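Local coordinates for GTPase subunit of restriction endonuclease (Thermococcus gammatolerans, PDB 6P0F), which probably recognises modified DNA through this YTH-type N-terminal domain of McrB, the GTPase subunit of a modification-dependent restriction endonuclease, at residues Ile8-Gly13 / Tyr51-Ser56; Glu21-Lys26 / Asn112-Lys117. All coordinates share one frame; numbering follows the deposited sequence.

Interaction 1 of 2, residues Ile8-Gly13 / Tyr51-Ser56; sequences IGIGTG and YFWGRS
Strands 8-11 and 51-55 run almost perpendicular, 94° between their N-to-C directions, and their axes come no nearer than 11.0 Å. Ile8 and Arg55 provide the shortest CA-CA distance, 10.0 Å, a gap that leaves the two backbones apart and gives the whole contact to side chains. Trp53 contributes the largest share of the buried surface. With CG anti to the backbone N (chi1 -173°), its indole extends from strand 51-55 and meets two isoleucines of the other strand. Ile10 approaches from the opposite direction and sets its CD1 methyl against the six-membered ring, 3.6 Å from Trp53 CZ2. Ile8 meets the pyrrole part of the same indole at a slant: its branch methyl CG2 lies 3.9 Å from Trp53 NE1, and its chain-end CD1 lies 4.0 Å from Trp53 CD1.

Both strands belong to one curled mixed sheet, the core of the YTH fold, but not as partners: 5-11 lies between 70-76 and 155-158, and 49-55 between 28-29 and 123-127. The contact is a worked example of large side chains linking non-adjacent strands, with helix 15-26 packing on Trp53 and Ile10 as well. Phe73, from the strand next to 5-11, joins the cluster edge-to-face with Trp53. At the margin, Ile8 CD1 also rests 4.2 Å from Arg55 CD, using the aliphatic part of the arginine, while Arg55 NH1 is hydrogen-bonded to the carbonyl oxygen of Thr59.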
loop_
_atom_site.group_PDB
_atom_site.type_symbol
_atom_site.label_atom_id
_atom_site.label_comp_id
_atom_site.label_asym_id
_atom_site.label_seq_id
_atom_site.Cartn_x
_atom_site.Cartn_y
_atom_site.Cartn_z
ATOM N N ILE A 8 4.083 2.191 -3.631
ATOM C CA ILE A 8 3.952 0.792 -4.022
ATOM C C ILE A 8 3.202 0.744 -5.333
ATOM O O ILE A 8 2.084 1.244 -5.453
ATOM C CB ILE A 8 3.265 -0.031 -2.935
ATOM C CG1 ILE A 8 4.161 -0.075 -1.700
ATOM C CG2 ILE A 8 2.969 -1.454 -3.442
ATOM C CD1 ILE A 8 3.459 -0.735 -0.490
ATOM N N GLY A 9 3.833 0.120 -6.355
ATOM C CA GLY A 9 3.290 0.096 -7.681
ATOM C C GLY A 9 2.512 -1.204 -7.880
ATOM O O GLY A 9 3.072 -2.282 -7.736
ATOM N N ILE A 10 1.240 -1.060 -8.197
ATOM C CA ILE A 10 0.331 -2.196 -8.389
ATOM C C ILE A 10 0.077 -2.319 -9.881
ATOM O O ILE A 10 -0.575 -1.456 -10.475
ATOM C CB ILE A 10 -0.994 -1.988 -7.635
ATOM C CG1 ILE A 10 -0.776 -1.709 -6.143
ATOM C CG2 ILE A 10 -1.957 -3.194 -7.888
ATOM C CD1 ILE A 10 -0.146 -2.839 -5.394
ATOM N N GLY A 11 0.571 -3.392 -10.510
ATOM C CA GLY A 11 0.401 -3.516 -11.950
ATOM C C GLY A 11 -0.957 -4.071 -12.336
ATOM O O GLY A 11 -1.359 -5.140 -11.862
ATOM N N THR A 12 -1.684 -3.351 -13.182
ATOM C CA THR A 12 -2.985 -3.840 -13.606
ATOM C C THR A 12 -2.838 -5.044 -14.534
ATOM O O THR A 12 -1.812 -5.250 -15.179
ATOM C CB THR A 12 -3.782 -2.748 -14.308
ATOM O OG1 THR A 12 -3.002 -2.186 -15.372
ATOM C CG2 THR A 12 -4.135 -1.638 -13.306
ATOM N N GLY A 13 -3.895 -5.851 -14.575
ATOM C CA GLY A 13 -3.858 -7.061 -15.368
ATOM C C GLY A 13 -3.007 -8.172 -14.808
ATOM O O GLY A 13 -2.697 -9.125 -15.534
ATOM N N TYR A 51 -8.756 -3.443 6.010
ATOM C CA TYR A 51 -7.998 -3.150 4.799
ATOM C C TYR A 51 -6.534 -3.436 5.071
ATOM O O TYR A 51 -5.981 -2.953 6.053
ATOM C CB TYR A 51 -8.147 -1.686 4.382
ATOM C CG TYR A 51 -9.569 -1.307 4.075
ATOM C CD1 TYR A 51 -10.120 -1.587 2.836
ATOM C CD2 TYR A 51 -10.359 -0.701 5.027
ATOM C CE1 TYR A 51 -11.425 -1.289 2.550
ATOM C CE2 TYR A 51 -11.687 -0.370 4.744
ATOM C CZ TYR A 51 -12.202 -0.666 3.494
ATOM O OH TYR A 51 -13.505 -0.361 3.157
ATOM N N PHE A 52 -5.883 -4.182 4.188
ATOM C CA PHE A 52 -4.489 -4.502 4.453
ATOM C C PHE A 52 -3.790 -4.914 3.162
ATOM O O PHE A 52 -4.421 -5.334 2.192
ATOM C CB PHE A 52 -4.364 -5.597 5.534
ATOM C CG PHE A 52 -4.968 -6.948 5.161
ATOM C CD1 PHE A 52 -6.328 -7.171 5.276
ATOM C CD2 PHE A 52 -4.170 -7.991 4.721
ATOM C CE1 PHE A 52 -6.865 -8.411 4.932
ATOM C CE2 PHE A 52 -4.718 -9.210 4.398
ATOM C CZ PHE A 52 -6.057 -9.403 4.482
ATOM N N TRP A 53 -2.472 -4.770 3.181
ATOM C CA TRP A 53 -1.599 -5.127 2.076
ATOM C C TRP A 53 -0.435 -5.913 2.658
ATOM O O TRP A 53 -0.205 -5.902 3.861
ATOM C CB TRP A 53 -1.129 -3.876 1.337
ATOM C CG TRP A 53 -0.354 -4.199 0.094
ATOM C CD1 TRP A 53 0.946 -3.876 -0.185
ATOM C CD2 TRP A 53 -0.828 -4.954 -1.034
ATOM N NE1 TRP A 53 1.315 -4.398 -1.410
ATOM C CE2 TRP A 53 0.235 -5.036 -1.960
ATOM C CE3 TRP A 53 -2.039 -5.563 -1.343
ATOM C CZ2 TRP A 53 0.111 -5.726 -3.179
ATOM C CZ3 TRP A 53 -2.160 -6.220 -2.567
ATOM C CH2 TRP A 53 -1.092 -6.270 -3.469
ATOM N N GLY A 54 0.233 -6.702 1.822
ATOM C CA GLY A 54 1.295 -7.550 2.313
ATOM C C GLY A 54 2.460 -7.549 1.338
ATOM O O GLY A 54 2.281 -7.369 0.132
ATOM N N ARG A 55 3.651 -7.761 1.889
ATOM C CA ARG A 55 4.878 -7.773 1.094
ATOM C C ARG A 55 5.762 -8.914 1.565
ATOM O O ARG A 55 5.570 -9.457 2.652
ATOM C CB ARG A 55 5.651 -6.463 1.219
ATOM C CG ARG A 55 4.914 -5.250 0.694
ATOM C CD ARG A 55 5.786 -4.003 0.755
ATOM N NE ARG A 55 6.949 -4.157 -0.101
ATOM C CZ ARG A 55 8.185 -4.260 0.358
ATOM N NH1 ARG A 55 8.418 -4.212 1.668
ATOM N NH2 ARG A 55 9.183 -4.403 -0.490
ATOM N N SER A 56 6.764 -9.249 0.720
ATOM C CA SER A 56 7.752 -10.283 1.025
ATOM C C SER A 56 8.776 -9.869 2.076
ATOM O O SER A 56 9.370 -10.754 2.699
ATOM C CB SER A 56 8.538 -10.678 -0.232
ATOM O OG SER A 56 7.690 -10.855 -1.351
#

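Interaction 2 of 2, residues Glu21-Lys26 / Asn112-Lys117; sequences EETILK and NDFWRK
The last turn of helix 15-26 lies beside an irregular loop, nearest where the CA atoms of Glu22 and Phe114 stand 6.9 Å apart. In this YTH-type domain the loop joins strands 91-102 and 123-127 of the curled sheet, and the helix meets it through a widened pi-type turn, in which Lys26 N bonds to Glu21 O. Thr23 and Trp115 carry the polar part of the contact. The indole N-H of Trp115 donates to the threonine hydroxyl, NE1 to OG1 3.0 Å, with the oxygen only 9° out of the ring plane; the bond is nonetheless bent, at 144° about the hydrogen. Thr23 OG1 sits between its own backbone N and carbonyl carbon (chi1 59°), which leaves CG2 pointing to the loop as well. That methyl is 3.3 Å from Trp115 NE1 and 4.0 Å from Phe114 CB; oxygen and methyl thus both face the indole nitrogen from the helix side. The main polar partner of this buried hydroxyl is the carbonyl oxygen of Phe52, whose ring also meets that of Trp115. A phenylalanine in place of Trp115, lacking the indole N-H, would probably leave Thr23 OG1 without this donor and the Phe52 ring with less aromatic cover. Within the loop, Phe114 CB lies over one face of the indole, toward its rim. One residue earlier in the helix, the aliphatic start of Glu22 grazes the loop backbone, its CG 3.6 Å from Phe114 O.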
loop_
_atom_site.group_PDB
_atom_site.type_symbol
_atom_site.label_atom_id
_atom_site.label_comp_id
_atom_site.label_asym_id
_atom_site.label_seq_id
_atom_site.Cartn_x
_atom_site.Cartn_y
_atom_site.Cartn_z
ATOM N N GLU A 21 -7.257 -5.351 -5.213
ATOM C CA GLU A 21 -8.695 -5.141 -5.239
ATOM C C GLU A 21 -9.367 -5.849 -4.071
ATOM O O GLU A 21 -10.272 -5.299 -3.441
ATOM C CB GLU A 21 -9.245 -5.640 -6.579
ATOM C CG GLU A 21 -10.737 -5.443 -6.754
ATOM C CD GLU A 21 -11.200 -5.886 -8.142
ATOM O OE1 GLU A 21 -10.911 -7.043 -8.506
ATOM O OE2 GLU A 21 -11.800 -5.067 -8.873
ATOM N N GLU A 22 -8.897 -7.051 -3.738
ATOM C CA GLU A 22 -9.544 -7.821 -2.697
ATOM C C GLU A 22 -9.406 -7.163 -1.328
ATOM O O GLU A 22 -10.390 -7.041 -0.592
ATOM C CB GLU A 22 -8.989 -9.240 -2.667
ATOM C CG GLU A 22 -9.646 -10.082 -1.604
ATOM C CD GLU A 22 -11.058 -10.564 -2.017
ATOM O OE1 GLU A 22 -11.918 -10.682 -1.129
ATOM O OE2 GLU A 22 -11.251 -10.845 -3.232
ATOM N N THR A 23 -8.192 -6.781 -0.935
ATOM C CA THR A 23 -7.979 -6.385 0.438
ATOM C C THR A 23 -7.720 -4.910 0.667
ATOM O O THR A 23 -7.758 -4.503 1.823
ATOM C CB THR A 23 -6.827 -7.173 1.077
ATOM O OG1 THR A 23 -5.616 -6.967 0.361
ATOM C CG2 THR A 23 -7.157 -8.681 1.093
ATOM N N ILE A 24 -7.473 -4.111 -0.372
ATOM C CA ILE A 24 -7.355 -2.659 -0.232
ATOM C C ILE A 24 -8.564 -1.936 -0.797
ATOM O O ILE A 24 -9.053 -0.974 -0.197
ATOM C CB ILE A 24 -6.049 -2.137 -0.870
ATOM C CG1 ILE A 24 -4.843 -2.651 -0.085
ATOM C CG2 ILE A 24 -6.042 -0.622 -0.927
ATOM C CD1 ILE A 24 -4.742 -2.067 1.318
ATOM N N LEU A 25 -9.047 -2.329 -1.966
ATOM C CA LEU A 25 -10.174 -1.601 -2.530
ATOM C C LEU A 25 -11.495 -2.066 -1.946
ATOM O O LEU A 25 -12.308 -1.246 -1.524
ATOM C CB LEU A 25 -10.167 -1.705 -4.053
ATOM C CG LEU A 25 -8.928 -1.196 -4.812
ATOM C CD1 LEU A 25 -9.124 -1.289 -6.295
ATOM C CD2 LEU A 25 -8.662 0.239 -4.379
ATOM N N LYS A 26 -11.710 -3.373 -1.847
ATOM C CA LYS A 26 -12.906 -3.918 -1.233
ATOM C C LYS A 26 -12.744 -4.042 0.273
ATOM O O LYS A 26 -13.547 -3.492 1.033
ATOM C CB LYS A 26 -13.216 -5.273 -1.865
ATOM C CG LYS A 26 -14.460 -5.888 -1.376
ATOM C CD LYS A 26 -14.798 -7.216 -2.095
ATOM C CE LYS A 26 -13.669 -8.266 -2.029
ATOM N NZ LYS A 26 -13.318 -8.727 -0.622
ATOM N N ASN A 112 -3.717 -17.311 1.870
ATOM C CA ASN A 112 -4.225 -17.804 0.600
ATOM C C ASN A 112 -5.740 -17.744 0.527
ATOM O O ASN A 112 -6.284 -17.916 -0.567
ATOM C CB ASN A 112 -3.754 -19.250 0.360
ATOM C CG ASN A 112 -2.246 -19.363 0.248
ATOM O OD1 ASN A 112 -1.587 -18.588 -0.458
ATOM N ND2 ASN A 112 -1.687 -20.334 0.956
ATOM N N ASP A 113 -6.419 -17.516 1.659
ATOM C CA ASP A 113 -7.858 -17.244 1.663
ATOM C C ASP A 113 -8.184 -16.018 0.807
ATOM O O ASP A 113 -9.281 -15.921 0.244
ATOM C CB ASP A 113 -8.393 -16.950 3.084
ATOM C CG ASP A 113 -8.342 -18.139 4.063
ATOM O OD1 ASP A 113 -7.986 -19.278 3.676
ATOM O OD2 ASP A 113 -8.685 -17.898 5.261
ATOM N N PHE A 114 -7.259 -15.042 0.763
ATOM C CA PHE A 114 -7.488 -13.711 0.204
ATOM C C PHE A 114 -6.694 -13.405 -1.055
ATOM O O PHE A 114 -7.163 -12.640 -1.908
ATOM C CB PHE A 114 -7.086 -12.637 1.223
ATOM C CG PHE A 114 -7.651 -12.838 2.550
ATOM C CD1 PHE A 114 -8.995 -12.645 2.765
ATOM C CD2 PHE A 114 -6.846 -13.232 3.605
ATOM C CE1 PHE A 114 -9.530 -12.832 4.002
ATOM C CE2 PHE A 114 -7.365 -13.423 4.835
ATOM C CZ PHE A 114 -8.714 -13.230 5.048
ATOM N N TRP A 115 -5.494 -13.945 -1.166
ATOM C CA TRP A 115 -4.528 -13.537 -2.153
ATOM C C TRP A 115 -4.049 -14.728 -2.968
ATOM O O TRP A 115 -3.767 -15.795 -2.412
ATOM C CB TRP A 115 -3.349 -12.924 -1.458
ATOM C CG TRP A 115 -3.585 -11.579 -0.871
ATOM C CD1 TRP A 115 -4.504 -10.662 -1.267
ATOM C CD2 TRP A 115 -2.856 -10.998 0.198
ATOM N NE1 TRP A 115 -4.372 -9.501 -0.516
ATOM C CE2 TRP A 115 -3.385 -9.705 0.413
ATOM C CE3 TRP A 115 -1.823 -11.450 1.022
ATOM C CZ2 TRP A 115 -2.905 -8.864 1.396
ATOM C CZ3 TRP A 115 -1.331 -10.592 1.994
ATOM C CH2 TRP A 115 -1.880 -9.325 2.172
ATOM N N ARG A 116 -3.927 -14.525 -4.274
ATOM C CA ARG A 116 -3.173 -15.450 -5.099
ATOM C C ARG A 116 -1.727 -15.418 -4.657
ATOM O O ARG A 116 -1.111 -14.342 -4.611
ATOM C CB ARG A 116 -3.279 -15.063 -6.564
ATOM C CG ARG A 116 -4.658 -15.242 -7.168
ATOM C CD ARG A 116 -4.596 -14.754 -8.603
ATOM N NE ARG A 116 -5.815 -14.918 -9.389
ATOM C CZ ARG A 116 -6.966 -14.306 -9.139
ATOM N NH1 ARG A 116 -7.092 -13.506 -8.093
ATOM N NH2 ARG A 116 -8.004 -14.511 -9.938
ATOM N N LYS A 117 -1.173 -16.574 -4.302
ATOM C CA LYS A 117 0.200 -16.604 -3.829
ATOM C C LYS A 117 0.334 -15.896 -2.493
ATOM O O LYS A 117 1.427 -15.441 -2.141
ATOM C CB LYS A 117 1.139 -15.920 -4.818
ATOM C CG LYS A 117 1.243 -16.533 -6.187
ATOM C CD LYS A 117 2.379 -17.530 -6.182
ATOM C CE LYS A 117 3.653 -16.918 -6.769
ATOM N NZ LYS A 117 3.645 -16.862 -8.279
#

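In the fold
Interactions 1 and 2, with centres about 9 Å apart, meet along strand 49-55. Trp53 turns inward to strand 5-11, while the neighbouring Phe52 serves the helix and loop of 21-26 and 112-117. The join is direct: Phe52 O and Thr23 OG1 are 2.7 Å apart in a probable hydrogen bond, and Gly54 N packs 3.4 Å from Trp115 CH2. Helix 15-26, which follows strand 5-11 in the chain, reaches both sites. Its Asn19 touches Trp53 and, through its side-chain oxygen, accepts a bond from the backbone N of Arg116; Ile24 also packs on Trp53. Interaction 1 is the more central, about 6 Å from the chain centre against about 12 Å.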